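Local coordinates for protein cystathionine gamma-lyase (Saccharomyces cerevisiae, PDB 1N8P) that is a member of the Cys/Met metabolism family of PLP-dependent enzymes and holds pyridoxal-5'-phosphate in a pocket, at residues A70-A75 with N219-Y224. Numbering follows the deposited sequence.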
loop_
_atom_site.group_PDB
_atom_site.type_symbol
_atom_site.label_atom_id
_atom_site.label_comp_id
_atom_site.label_asym_id
_atom_site.label_seq_id
_atom_site.Cartn_x
_atom_site.Cartn_y
_atom_site.Cartn_z
ATOM N N ALA A 70 22.884 -17.739 -8.206
ATOM C CA ALA A 70 23.648 -16.763 -8.954
ATOM C C ALA A 70 24.284 -15.669 -8.111
ATOM O O ALA A 70 23.847 -15.352 -7.008
ATOM C CB ALA A 70 22.754 -16.133 -10.024
ATOM N N GLN A 71 25.322 -15.073 -8.664
ATOM C CA GLN A 71 26.017 -14.019 -7.968
ATOM C C GLN A 71 25.266 -12.689 -8.018
ATOM O O GLN A 71 25.261 -11.938 -7.043
ATOM C CB GLN A 71 27.421 -13.859 -8.569
ATOM C CG GLN A 71 28.401 -14.963 -8.176
ATOM C CD GLN A 71 28.785 -14.885 -6.726
ATOM O OE1 GLN A 71 29.349 -13.882 -6.279
ATOM N NE2 GLN A 71 28.473 -15.937 -5.971
ATOM N N TYR A 72 24.613 -12.416 -9.145
ATOM C CA TYR A 72 23.907 -11.154 -9.322
ATOM C C TYR A 72 22.418 -11.194 -9.710
ATOM O O TYR A 72 21.946 -12.137 -10.340
ATOM C CB TYR A 72 24.682 -10.304 -10.342
ATOM C CG TYR A 72 26.166 -10.223 -10.027
ATOM C CD1 TYR A 72 27.066 -11.171 -10.537
ATOM C CD2 TYR A 72 26.673 -9.221 -9.185
ATOM C CE1 TYR A 72 28.430 -11.125 -10.217
ATOM C CE2 TYR A 72 28.034 -9.165 -8.859
ATOM C CZ TYR A 72 28.901 -10.119 -9.377
ATOM O OH TYR A 72 30.236 -10.067 -9.049
ATOM N N GLY A 73 21.699 -10.138 -9.322
ATOM C CA GLY A 73 20.286 -9.987 -9.638
ATOM C C GLY A 73 19.947 -8.534 -9.951
ATOM O O GLY A 73 20.635 -7.611 -9.510
ATOM N N LEU A 74 18.890 -8.322 -10.729
ATOM C CA LEU A 74 18.455 -6.967 -11.110
ATOM C C LEU A 74 16.960 -6.965 -11.449
ATOM O O LEU A 74 16.518 -7.704 -12.316
ATOM C CB LEU A 74 19.239 -6.455 -12.336
ATOM C CG LEU A 74 20.736 -6.171 -12.223
ATOM C CD1 LEU A 74 21.219 -5.768 -13.588
ATOM C CD2 LEU A 74 21.021 -5.061 -11.213
ATOM N N ALA A 75 16.173 -6.144 -10.772
ATOM C CA ALA A 75 14.757 -6.131 -11.069
ATOM C C ALA A 75 14.474 -4.978 -11.982
ATOM O O ALA A 75 15.259 -4.047 -12.060
ATOM C CB ALA A 75 13.964 -6.003 -9.816
ATOM N N ASN A 219 26.155 -14.519 -13.139
ATOM C CA ASN A 219 27.371 -14.714 -12.370
ATOM C C ASN A 219 28.463 -13.864 -12.982
ATOM O O ASN A 219 29.479 -13.603 -12.357
ATOM C CB ASN A 219 27.744 -16.184 -12.433
ATOM C CG ASN A 219 26.864 -17.030 -11.565
ATOM O OD1 ASN A 219 26.603 -18.186 -11.857
ATOM N ND2 ASN A 219 26.415 -16.455 -10.467
ATOM N N ASN A 220 28.218 -13.422 -14.209
ATOM C CA ASN A 220 29.144 -12.613 -14.987
ATOM C C ASN A 220 29.176 -11.158 -14.514
ATOM O O ASN A 220 28.326 -10.353 -14.907
ATOM C CB ASN A 220 28.709 -12.689 -16.446
ATOM C CG ASN A 220 29.656 -12.004 -17.376
ATOM O OD1 ASN A 220 29.549 -12.135 -18.590
ATOM N ND2 ASN A 220 30.588 -11.263 -16.820
ATOM N N LYS A 221 30.171 -10.805 -13.701
ATOM C CA LYS A 221 30.262 -9.447 -13.168
ATOM C C LYS A 221 30.329 -8.306 -14.167
ATOM O O LYS A 221 29.825 -7.231 -13.891
ATOM C CB LYS A 221 31.443 -9.335 -12.225
ATOM C CG LYS A 221 31.560 -8.000 -11.528
ATOM C CD LYS A 221 32.769 -8.032 -10.600
ATOM C CE LYS A 221 33.061 -6.698 -9.955
ATOM N NZ LYS A 221 34.447 -6.693 -9.416
ATOM N N PRO A 222 30.978 -8.497 -15.323
ATOM C CA PRO A 222 31.031 -7.379 -16.276
ATOM C C PRO A 222 29.717 -7.117 -16.971
ATOM O O PRO A 222 29.372 -5.972 -17.223
ATOM C CB PRO A 222 32.103 -7.809 -17.262
ATOM C CG PRO A 222 33.029 -8.578 -16.420
ATOM C CD PRO A 222 32.089 -9.428 -15.577
ATOM N N LEU A 223 29.011 -8.199 -17.289
ATOM C CA LEU A 223 27.710 -8.171 -17.964
ATOM C C LEU A 223 26.675 -7.616 -16.998
ATOM O O LEU A 223 25.706 -6.950 -17.387
ATOM C CB LEU A 223 27.321 -9.595 -18.390
ATOM C CG LEU A 223 26.030 -9.802 -19.180
ATOM C CD1 LEU A 223 25.983 -8.770 -20.292
ATOM C CD2 LEU A 223 25.952 -11.224 -19.746
ATOM N N TYR A 224 26.902 -7.882 -15.721
ATOM C CA TYR A 224 26.003 -7.411 -14.695
ATOM C C TYR A 224 26.102 -5.912 -14.498
ATOM O O TYR A 224 25.085 -5.260 -14.288
ATOM C CB TYR A 224 26.298 -8.121 -13.383
ATOM C CG TYR A 224 25.806 -7.373 -12.178
ATOM C CD1 TYR A 224 24.452 -7.209 -11.933
ATOM C CD2 TYR A 224 26.706 -6.815 -11.280
ATOM C CE1 TYR A 224 24.007 -6.502 -10.815
ATOM C CE2 TYR A 224 26.270 -6.107 -10.162
ATOM C CZ TYR A 224 24.923 -5.954 -9.939
ATOM O OH TYR A 224 24.516 -5.236 -8.837
#
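Ala-70 and Gln-71 meet the side-chain amide of Asn-219 where the chain approaches strand 72-76; the backbones come closest here, with CA of Gln-71 4.7 Å from CA of Asn-219. Tyr-72 buries the most surface in the contact, with Tyr-224 next. A chi1 of -49° sets its CG beside the backbone N and anti to the carbonyl carbon, from where the ring forms an offset stack with Tyr-224: the centroids lie 4.3 Å apart and the planes are inclined by 23°. The overlap is partial, with CD2 of Tyr-72 over one face of the Tyr-224 ring toward its rim. A CH-pi contact adds to this, Tyr-72 CB lying 3.8 Å from the centroid of the Tyr-224 ring. At the edge of the Tyr-72 ring, CE1 is 3.4 Å from Asn-219 O, while its OH lies 3.5 Å from CB of Lys-221, beside the aliphatic part of that extended chain. Past Gly-73, Leu-74 continues the apolar surface: its CG approaches Tyr-224 CE1 at 3.6 Å, and the leucine also packs on Leu-227 farther along helix 221-234. Strand 72-76 is itself tied to strand 214-218 by backbone hydrogen bonds of Tyr-72 with Thr-218 and Leu-74 with Leu-216. The chain thus leaves strand 214-218, turns through the N-cap position at Asn-220, and lays the first turn of helix 221-234 against strand 72-76, an outermost strand, within this chain, of the mixed seven-stranded sheet. With no clear hydrogen bond across the two segments, the chemistry implies a join made chiefly by aromatic stacking and apolar packing.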